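Local coordinates for protein peptidoglycan N-acetylglucosamine deacetylase (Agathobacter rectalis, PDB 5JMU) that probably removes acetyl groups from the N-acetylglucosamine of peptidoglycan, using a zinc-binding catalytic domain of the NodB (CE4) type, the part modelled here, at residues E197-W202 with Y208-L213; G31-G36 with I188-V193; Q90-D95 with T134-D139. One frame throughout, in Å; residues are numbered along the deposited sequence. Where two conformers were deposited one is given.

Contact 1: residues E197-W202 with Y208-L213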
loop_
_atom_site.group_PDB
_atom_site.type_symbol
_atom_site.label_atom_id
_atom_site.label_comp_id
_atom_site.label_asym_id
_atom_site.label_seq_id
_atom_site.Cartn_x
_atom_site.Cartn_y
_atom_site.Cartn_z
ATOM N N GLU A 197 3.332 8.233 -14.546
ATOM C CA GLU A 197 3.645 9.565 -15.053
ATOM C C GLU A 197 2.411 10.371 -15.526
ATOM O O GLU A 197 2.211 11.547 -15.144
ATOM C CB GLU A 197 4.698 9.478 -16.183
ATOM C CG GLU A 197 5.034 10.849 -16.761
ATOM C CD GLU A 197 6.323 10.858 -17.584
ATOM O OE1 GLU A 197 6.601 9.872 -18.303
ATOM O OE2 GLU A 197 7.050 11.862 -17.514
ATOM N N GLN A 198 1.568 9.755 -16.353
ATOM C CA GLN A 198 0.362 10.431 -16.818
ATOM C C GLN A 198 -0.617 10.696 -15.682
ATOM O O GLN A 198 -1.279 11.736 -15.692
ATOM C CB GLN A 198 -0.316 9.611 -17.882
ATOM C CG GLN A 198 0.340 9.707 -19.228
ATOM C CD GLN A 198 -0.227 8.615 -20.123
ATOM O OE1 GLN A 198 -1.244 8.810 -20.799
ATOM N NE2 GLN A 198 0.393 7.446 -20.097
ATOM N N ILE A 199 -0.695 9.776 -14.704
ATOM C CA ILE A 199 -1.561 9.988 -13.550
ATOM C C ILE A 199 -1.112 11.239 -12.774
ATOM O O ILE A 199 -1.942 12.082 -12.409
ATOM C CB ILE A 199 -1.561 8.728 -12.636
ATOM C CG1 ILE A 199 -2.353 7.595 -13.322
ATOM C CG2 ILE A 199 -2.177 9.019 -11.261
ATOM C CD1 ILE A 199 -2.031 6.169 -12.711
ATOM N N ILE A 200 0.188 11.369 -12.536
ATOM C CA ILE A 200 0.709 12.553 -11.849
ATOM C C ILE A 200 0.495 13.836 -12.687
ATOM O O ILE A 200 0.072 14.882 -12.128
ATOM C CB ILE A 200 2.184 12.386 -11.498
ATOM C CG1 ILE A 200 2.340 11.304 -10.408
ATOM C CG2 ILE A 200 2.741 13.737 -10.971
ATOM C CD1 ILE A 200 3.798 10.864 -10.214
ATOM N N GLN A 201 0.781 13.769 -13.979
ATOM C CA GLN A 201 0.560 14.936 -14.823
ATOM C C GLN A 201 -0.892 15.401 -14.724
ATOM O O GLN A 201 -1.161 16.595 -14.550
ATOM C CB GLN A 201 0.891 14.625 -16.285
ATOM C CG GLN A 201 2.406 14.475 -16.500
ATOM C CD GLN A 201 2.774 13.990 -17.898
ATOM O OE1 GLN A 201 2.064 13.215 -18.513
ATOM N NE2 GLN A 201 3.908 14.435 -18.377
ATOM N N TRP A 202 -1.817 14.457 -14.837
ATOM C CA TRP A 202 -3.228 14.829 -14.771
ATOM C C TRP A 202 -3.587 15.409 -13.394
ATOM O O TRP A 202 -4.241 16.459 -13.287
ATOM C CB TRP A 202 -4.128 13.625 -15.082
ATOM C CG TRP A 202 -5.564 14.002 -15.010
ATOM C CD1 TRP A 202 -6.344 14.514 -16.025
ATOM C CD2 TRP A 202 -6.399 13.941 -13.854
ATOM N NE1 TRP A 202 -7.605 14.773 -15.553
ATOM C CE2 TRP A 202 -7.672 14.408 -14.234
ATOM C CE3 TRP A 202 -6.201 13.501 -12.541
ATOM C CZ2 TRP A 202 -8.738 14.480 -13.321
ATOM C CZ3 TRP A 202 -7.249 13.567 -11.652
ATOM C CH2 TRP A 202 -8.493 14.034 -12.043
ATOM N N TYR A 208 -4.920 18.593 -7.792
ATOM C CA TYR A 208 -4.682 17.552 -6.785
ATOM C C TYR A 208 -3.265 17.633 -6.212
ATOM O O TYR A 208 -2.310 18.033 -6.924
ATOM C CB TYR A 208 -4.901 16.142 -7.372
ATOM C CG TYR A 208 -6.340 15.867 -7.675
ATOM C CD1 TYR A 208 -6.923 16.322 -8.864
ATOM C CD2 TYR A 208 -7.137 15.237 -6.744
ATOM C CE1 TYR A 208 -8.251 16.100 -9.137
ATOM C CE2 TYR A 208 -8.503 15.005 -7.005
ATOM C CZ TYR A 208 -9.032 15.449 -8.211
ATOM O OH TYR A 208 -10.346 15.241 -8.522
ATOM N N THR A 209 -3.142 17.216 -4.949
ATOM C CA THR A 209 -1.844 17.146 -4.245
ATOM C C THR A 209 -1.554 15.688 -3.931
ATOM O O THR A 209 -2.392 15.021 -3.318
ATOM C CB THR A 209 -1.862 17.950 -2.935
ATOM O OG1 THR A 209 -2.093 19.326 -3.282
ATOM C CG2 THR A 209 -0.496 17.823 -2.250
ATOM N N PHE A 210 -0.383 15.204 -4.352
ATOM C CA PHE A 210 0.088 13.851 -4.045
ATOM C C PHE A 210 0.857 13.837 -2.764
ATOM O O PHE A 210 1.808 14.619 -2.587
ATOM C CB PHE A 210 0.962 13.332 -5.179
ATOM C CG PHE A 210 0.187 13.069 -6.443
ATOM C CD1 PHE A 210 -0.009 14.106 -7.366
ATOM C CD2 PHE A 210 -0.322 11.817 -6.717
ATOM C CE1 PHE A 210 -0.760 13.901 -8.542
ATOM C CE2 PHE A 210 -1.025 11.579 -7.869
ATOM C CZ PHE A 210 -1.268 12.635 -8.802
ATOM N N LEU A 211 0.445 12.954 -1.844
ATOM C CA LEU A 211 1.094 12.857 -0.552
ATOM C C LEU A 211 1.464 11.412 -0.238
ATOM O O LEU A 211 0.817 10.482 -0.736
ATOM C CB LEU A 211 0.154 13.378 0.519
ATOM C CG LEU A 211 -0.237 14.846 0.521
ATOM C CD1 LEU A 211 -1.278 15.111 1.622
ATOM C CD2 LEU A 211 1.020 15.658 0.726
ATOM N N PRO A 212 2.452 11.191 0.627
ATOM C CA PRO A 212 2.714 9.871 1.234
ATOM C C PRO A 212 1.851 9.674 2.489
ATOM O O PRO A 212 1.444 10.655 3.132
ATOM C CB PRO A 212 4.187 9.930 1.622
ATOM C CG PRO A 212 4.357 11.444 2.065
ATOM C CD PRO A 212 3.361 12.242 1.150
ATOM N N LEU A 213 1.550 8.416 2.824
ATOM C CA LEU A 213 0.799 8.150 4.050
ATOM C C LEU A 213 1.731 8.312 5.212
ATOM O O LEU A 213 2.890 7.855 5.173
ATOM C CB LEU A 213 0.203 6.723 4.034
ATOM C CG LEU A 213 -1.005 6.550 3.091
ATOM C CD1 LEU A 213 -1.245 5.053 2.852
ATOM C CD2 LEU A 213 -2.243 7.245 3.636
#

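Contact 2: residues G31-G36 with I188-V193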
loop_
_atom_site.group_PDB
_atom_site.type_symbol
_atom_site.label_atom_id
_atom_site.label_comp_id
_atom_site.label_asym_id
_atom_site.label_seq_id
_atom_site.Cartn_x
_atom_site.Cartn_y
_atom_site.Cartn_z
ATOM N N GLY A 31 10.533 -4.908 -6.871
ATOM C CA GLY A 31 10.851 -5.811 -7.964
ATOM C C GLY A 31 11.603 -5.020 -9.033
ATOM O O GLY A 31 12.085 -3.903 -8.802
ATOM N N LYS A 32 11.693 -5.599 -10.228
ATOM C CA LYS A 32 12.576 -5.085 -11.278
ATOM C C LYS A 32 12.148 -3.737 -11.823
ATOM O O LYS A 32 12.977 -3.063 -12.426
ATOM C CB LYS A 32 12.700 -6.104 -12.429
ATOM C CG LYS A 32 11.447 -6.329 -13.185
ATOM C CD LYS A 32 11.678 -7.364 -14.301
ATOM C CE LYS A 32 12.650 -6.861 -15.348
ATOM N NZ LYS A 32 12.754 -7.838 -16.499
ATOM N N TYR A 33 10.875 -3.354 -11.634
ATOM C CA TYR A 33 10.385 -2.085 -12.157
ATOM C C TYR A 33 10.392 -0.960 -11.139
ATOM O O TYR A 33 10.067 0.189 -11.485
ATOM C CB TYR A 33 8.948 -2.249 -12.725
ATOM C CG TYR A 33 8.887 -3.435 -13.689
ATOM C CD1 TYR A 33 9.603 -3.419 -14.864
ATOM C CD2 TYR A 33 8.151 -4.588 -13.379
ATOM C CE1 TYR A 33 9.590 -4.496 -15.723
ATOM C CE2 TYR A 33 8.127 -5.660 -14.225
ATOM C CZ TYR A 33 8.835 -5.609 -15.388
ATOM O OH TYR A 33 8.827 -6.679 -16.247
ATOM N N THR A 34 10.716 -1.277 -9.887
ATOM C CA THR A 34 10.646 -0.298 -8.817
ATOM C C THR A 34 11.620 0.863 -8.992
ATOM O O THR A 34 11.228 2.004 -8.749
ATOM C CB THR A 34 10.858 -1.003 -7.455
ATOM O OG1 THR A 34 9.827 -2.008 -7.340
ATOM C CG2 THR A 34 10.765 0.018 -6.261
ATOM N N GLN A 35 12.866 0.593 -9.386
ATOM C CA GLN A 35 13.814 1.676 -9.580
ATOM C C GLN A 35 13.265 2.718 -10.587
ATOM O O GLN A 35 13.325 3.921 -10.354
ATOM C CB GLN A 35 15.165 1.133 -10.063
ATOM C CG GLN A 35 16.185 2.208 -10.393
ATOM C CD GLN A 35 16.572 3.021 -9.197
ATOM O OE1 GLN A 35 16.257 4.217 -9.109
ATOM N NE2 GLN A 35 17.258 2.393 -8.260
ATOM N N GLY A 36 12.732 2.239 -11.705
ATOM C CA GLY A 36 12.203 3.119 -12.729
ATOM C C GLY A 36 11.047 3.966 -12.191
ATOM O O GLY A 36 10.915 5.138 -12.529
ATOM N N ILE A 188 5.073 -4.229 -9.077
ATOM C CA ILE A 188 5.609 -5.386 -9.791
ATOM C C ILE A 188 4.999 -5.561 -11.187
ATOM O O ILE A 188 5.397 -6.472 -11.923
ATOM C CB ILE A 188 5.378 -6.679 -8.991
ATOM C CG1 ILE A 188 3.896 -6.827 -8.647
ATOM C CG2 ILE A 188 6.272 -6.699 -7.754
ATOM C CD1 ILE A 188 3.522 -8.283 -8.312
ATOM N N LYS A 189 4.049 -4.704 -11.552
ATOM C CA LYS A 189 3.439 -4.762 -12.864
ATOM C C LYS A 189 3.908 -3.613 -13.744
ATOM O O LYS A 189 3.497 -2.456 -13.518
ATOM C CB LYS A 189 1.916 -4.707 -12.725
ATOM C CG LYS A 189 1.460 -5.862 -11.882
ATOM C CD LYS A 189 -0.026 -6.024 -11.844
ATOM C CE LYS A 189 -0.459 -7.292 -11.081
ATOM N NZ LYS A 189 0.203 -8.482 -11.619
ATOM N N GLU A 190 4.732 -3.947 -14.733
ATOM C CA GLU A 190 5.323 -2.966 -15.602
ATOM C C GLU A 190 4.262 -2.016 -16.228
ATOM O O GLU A 190 4.431 -0.792 -16.234
ATOM C CB GLU A 190 6.108 -3.668 -16.695
ATOM C CG GLU A 190 6.970 -2.709 -17.427
ATOM C CD GLU A 190 7.771 -3.398 -18.527
ATOM O OE1 GLU A 190 7.471 -4.568 -18.875
ATOM O OE2 GLU A 190 8.696 -2.761 -19.032
ATOM N N PHE A 191 3.156 -2.572 -16.727
ATOM C CA PHE A 191 2.170 -1.733 -17.422
ATOM C C PHE A 191 1.543 -0.704 -16.475
ATOM O O PHE A 191 1.103 0.377 -16.891
ATOM C CB PHE A 191 1.065 -2.592 -18.082
ATOM C CG PHE A 191 0.134 -3.268 -17.087
ATOM C CD1 PHE A 191 0.435 -4.516 -16.574
ATOM C CD2 PHE A 191 -1.047 -2.647 -16.677
ATOM C CE1 PHE A 191 -0.433 -5.160 -15.685
ATOM C CE2 PHE A 191 -1.907 -3.262 -15.770
ATOM C CZ PHE A 191 -1.595 -4.514 -15.235
ATOM N N SER A 192 1.520 -1.029 -15.188
ATOM C CA SER A 192 0.874 -0.165 -14.225
ATOM C C SER A 192 1.882 0.903 -13.783
ATOM O O SER A 192 1.544 2.085 -13.614
ATOM C CB SER A 192 0.352 -0.997 -13.019
ATOM O OG SER A 192 -0.361 -0.144 -12.099
ATOM N N VAL A 193 3.129 0.490 -13.550
ATOM C CA VAL A 193 4.177 1.466 -13.263
ATOM C C VAL A 193 4.231 2.518 -14.364
ATOM O O VAL A 193 4.405 3.722 -14.102
ATOM C CB VAL A 193 5.560 0.774 -13.110
ATOM C CG1 VAL A 193 6.720 1.789 -13.162
ATOM C CG2 VAL A 193 5.571 -0.056 -11.793
#

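Contact 3: residues Q90-D95 with T134-D139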
loop_
_atom_site.group_PDB
_atom_site.type_symbol
_atom_site.label_atom_id
_atom_site.label_comp_id
_atom_site.label_asym_id
_atom_site.label_seq_id
_atom_site.Cartn_x
_atom_site.Cartn_y
_atom_site.Cartn_z
ATOM N N GLN A 90 -0.937 -16.241 15.047
ATOM C CA GLN A 90 0.484 -16.401 15.287
ATOM C C GLN A 90 1.286 -16.431 13.972
ATOM O O GLN A 90 2.336 -15.786 13.867
ATOM C CB GLN A 90 0.702 -17.658 16.137
ATOM C CG GLN A 90 0.161 -17.523 17.599
ATOM C CD GLN A 90 -1.390 -17.695 17.749
ATOM O OE1 GLN A 90 -2.108 -18.156 16.815
ATOM N NE2 GLN A 90 -1.899 -17.339 18.947
ATOM N N ALA A 91 0.783 -17.173 12.979
ATOM C CA ALA A 91 1.451 -17.224 11.674
ATOM C C ALA A 91 1.443 -15.866 10.990
ATOM O O ALA A 91 2.430 -15.459 10.374
ATOM C CB ALA A 91 0.755 -18.276 10.796
ATOM N N PHE A 92 0.338 -15.131 11.100
ATOM C CA PHE A 92 0.261 -13.815 10.494
ATOM C C PHE A 92 1.326 -12.910 11.075
ATOM O O PHE A 92 2.043 -12.244 10.318
ATOM C CB PHE A 92 -1.121 -13.201 10.706
ATOM C CG PHE A 92 -1.219 -11.825 10.128
ATOM C CD1 PHE A 92 -1.440 -11.692 8.775
ATOM C CD2 PHE A 92 -1.015 -10.710 10.931
ATOM C CE1 PHE A 92 -1.494 -10.424 8.190
ATOM C CE2 PHE A 92 -1.056 -9.416 10.368
ATOM C CZ PHE A 92 -1.310 -9.291 9.019
ATOM N N PHE A 93 1.429 -12.884 12.407
ATOM C CA PHE A 93 2.376 -11.942 13.018
ATOM C C PHE A 93 3.800 -12.432 12.867
ATOM O O PHE A 93 4.694 -11.595 12.765
ATOM C CB PHE A 93 2.023 -11.665 14.492
ATOM C CG PHE A 93 0.879 -10.704 14.613
ATOM C CD1 PHE A 93 1.029 -9.394 14.181
ATOM C CD2 PHE A 93 -0.379 -11.133 15.050
ATOM C CE1 PHE A 93 -0.050 -8.484 14.246
ATOM C CE2 PHE A 93 -1.447 -10.237 15.126
ATOM C CZ PHE A 93 -1.286 -8.928 14.719
ATOM N N ASP A 94 4.041 -13.747 12.811
ATOM C CA ASP A 94 5.403 -14.180 12.488
ATOM C C ASP A 94 5.834 -13.618 11.133
ATOM O O ASP A 94 6.948 -13.090 10.983
ATOM C CB ASP A 94 5.515 -15.701 12.470
ATOM C CG ASP A 94 5.570 -16.331 13.878
ATOM O OD1 ASP A 94 5.731 -15.629 14.882
ATOM O OD2 ASP A 94 5.444 -17.564 13.939
ATOM N N ASP A 95 4.956 -13.712 10.149
ATOM C CA ASP A 95 5.266 -13.132 8.846
ATOM C C ASP A 95 5.373 -11.610 8.859
ATOM O O ASP A 95 6.298 -11.052 8.249
ATOM C CB ASP A 95 4.200 -13.593 7.843
ATOM C CG ASP A 95 4.442 -13.041 6.444
ATOM O OD1 ASP A 95 5.151 -13.721 5.665
ATOM O OD2 ASP A 95 3.869 -11.962 6.157
ATOM N N THR A 134 -11.355 -10.436 11.686
ATOM C CA THR A 134 -11.935 -9.701 12.817
ATOM C C THR A 134 -10.936 -9.660 13.978
ATOM O O THR A 134 -10.803 -8.630 14.672
ATOM C CB THR A 134 -13.248 -10.370 13.254
ATOM O OG1 THR A 134 -14.269 -10.080 12.264
ATOM C CG2 THR A 134 -13.707 -9.865 14.645
ATOM N N GLN A 135 -10.252 -10.774 14.212
ATOM C CA GLN A 135 -9.218 -10.745 15.264
ATOM C C GLN A 135 -8.044 -9.861 14.854
ATOM O O GLN A 135 -7.566 -9.059 15.658
ATOM C CB GLN A 135 -8.684 -12.144 15.573
ATOM C CG GLN A 135 -9.781 -13.109 16.137
ATOM C CD GLN A 135 -10.511 -12.543 17.357
ATOM O OE1 GLN A 135 -9.875 -11.975 18.265
ATOM N NE2 GLN A 135 -11.835 -12.678 17.395
ATOM N N LEU A 136 -7.543 -10.034 13.638
ATOM C CA LEU A 136 -6.340 -9.283 13.278
ATOM C C LEU A 136 -6.490 -7.755 13.225
ATOM O O LEU A 136 -5.522 -7.047 13.549
ATOM C CB LEU A 136 -5.805 -9.751 11.905
ATOM C CG LEU A 136 -5.228 -11.175 11.909
ATOM C CD1 LEU A 136 -4.830 -11.564 10.450
ATOM C CD2 LEU A 136 -4.009 -11.277 12.888
ATOM N N VAL A 137 -7.642 -7.207 12.834
ATOM C CA VAL A 137 -7.741 -5.737 12.831
ATOM C C VAL A 137 -7.634 -5.269 14.279
ATOM O O VAL A 137 -7.049 -4.214 14.539
ATOM C CB VAL A 137 -9.007 -5.193 12.143
ATOM C CG1 VAL A 137 -8.948 -5.527 10.637
ATOM C CG2 VAL A 137 -10.318 -5.687 12.795
ATOM N N ASN A 138 -8.140 -6.066 15.205
ATOM C CA ASN A 138 -7.982 -5.692 16.601
ATOM C C ASN A 138 -6.544 -5.921 17.102
ATOM O O ASN A 138 -5.992 -5.057 17.808
ATOM C CB ASN A 138 -9.044 -6.439 17.425
ATOM C CG ASN A 138 -10.466 -5.855 17.198
ATOM O OD1 ASN A 138 -10.753 -4.767 17.706
ATOM N ND2 ASN A 138 -11.345 -6.560 16.428
ATOM N N ASP A 139 -5.919 -7.016 16.711
ATOM C CA ASP A 139 -4.549 -7.296 17.172
ATOM C C ASP A 139 -3.547 -6.291 16.602
ATOM O O ASP A 139 -2.608 -5.880 17.310
ATOM C CB ASP A 139 -4.139 -8.717 16.797
ATOM C CG ASP A 139 -4.957 -9.773 17.539
ATOM O OD1 ASP A 139 -5.254 -9.559 18.714
ATOM O OD2 ASP A 139 -5.358 -10.764 16.908
#

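Contact 1: residues E197-W202 with Y208-L213
F210 drives the CZ end of its ring into the helix 197-202, where CZ comes to 3.6 Å from I200 CA. The same end of the ring meets I199 O at its edge, near the ring plane. I200 adds a CH-pi contact: its CG1 stands over one F210 face, 4.3 Å from the centroid and 16° off the ring normal, displaced toward the rim. With CG beside its backbone N (chi1 -69°) and anti to its carbonyl carbon, F210 sends its ring to the helix, and I199 adds a looser apolar contact, CG2 4.4 Å from F210 CE2. All three residues are buried, and this is the tight part.

Toward solvent the packing is looser. The W202 six-membered ring and the Y208 ring lie 5.3 Å apart between centroids with planes at 30°, slid so far that they hardly overlap; they touch mainly where W202 CH2 approaches Y208 CE1 at 3.6 Å. Both are partly exposed. A serine in place of Y208 would probably strip the outer end of the indole of its aromatic neighbour and open a gap beside it.

Around the contact, helix 164-175 packs on I199, W202 and Y208, helix 34-43 meets I200, and strand 21-27 lies against F210 and pairs with strand 209-210, which joins the parallel sheet.

Contact 2: residues G31-G36 with I188-V193
Y33 carries the contact from the side of 31-36, and E190 answers from 188-193. Their meeting is mainly a CH-pi contact: E190 CB sits over the centre of one face of the phenol ring, 3.6 Å from the centroid and 11° off the normal. The opposite face is covered by K32 CG, so the ring lies between the aliphatic parts of two side chains, K32 from its own segment and E190 from the other. With CG anti to its backbone N (chi1 -167°) and the chain extended beyond, E190 runs on over the face and out past its CE1 side. The carboxylate is nearly parallel to the ring (16°) but slid beyond the rim, with CD 3.5 Å from Y33 CE1.

Polar groups take a lesser part across the interface. I188 O faces the ring edge, near its plane, 3.6 Å from Y33 CD2, where the slightly positive rim should suit a carbonyl oxygen. K32 NZ and E190 OE1, 6.7 Å apart, are opposite charges not in contact, and any attraction between them is likely to be modest.

The apolar share belongs to V193, which, itself buried, brings its CG2 to 4.1 Å from Y33 CB.

Hydrogen bonds shape each segment separately. A type I turn runs from G31 to T34, and G31 N also donates to T34 OG1 at 3.0 Å; that hydroxyl is bonded to D187 as well. K189 is the N-cap of helix 190-193.

The two segments directly follow the TFDDGP motif and the LxHD-type motif (here LQHD) of NodB-type deacetylases. They thus meet beside the active site: the I188 side chain comes within about 4 Å of that of D28, which binds zinc together with H76 and H80.

Contact 3: residues Q90-D95 with T134-D139
F92 and L136 mark the nearest backbone pass of the helices 90-95 and 134-139, with their CA atoms 8.5 Å apart. The axes run in broadly the same direction at 44° and come no closer than 11.5 Å, a separation bridged by large side chains.

L136 divides its two methyls between two phenyl rings. CD1 lies over one face of F92 in a CH-pi contact, 3.8 Å from the centroid but displaced toward the rim. CD2 reaches F93 CE2 at 3.6 Å and lies beyond the rim of F92, on the CD1 side, close to F92 CD2. CG anti to the backbone N (chi1 178°) carries the F92 ring out toward helix 134-139, where L136 meets its face. F92 also sets its CD2 over the centre of the F93 ring, so the two phenyls of the helix pack on each other. On the far side of L136, D139 puts its CB at the edge of F93, 3.5 Å from CE2, and its carboxylate plane stands 70° from the ring.

R143 adds a cation-pi contact to F93, and F116 meets the F92 ring.

Chemically, then, this is an apolar interface with one acidic residue at its margin, touching through its CB. The D139 carboxylate is left for the polar side, near a magnesium ion and E89, a magnesium-binding residue of this protein; the nearby cation would probably offset some of its charge.

Overall arrangement
All three contacts belong to the NodB homology region, the catalytic domain. Contacts 1 and 2 are neighbours, their centres about 17 Å apart: helix 190-193 of contact 2 is followed directly by helix 196-205 of contact 1, and helix 34-43, whose first turn lies in contact 2, also packs against contact 1. Contact 3 lies across the chain's centre, about 32 Å from contact 1 and 29 Å from contact 2. Along the chain, 31-36 comes first, both segments of contact 3 follow, then 188-193, and contact 1 comes last. Contact 2 therefore brings together parts of the chain some 150 residues apart beside the zinc, while contact 3 joins helices near the magnesium and contact 1 attaches the final helix to the sheet.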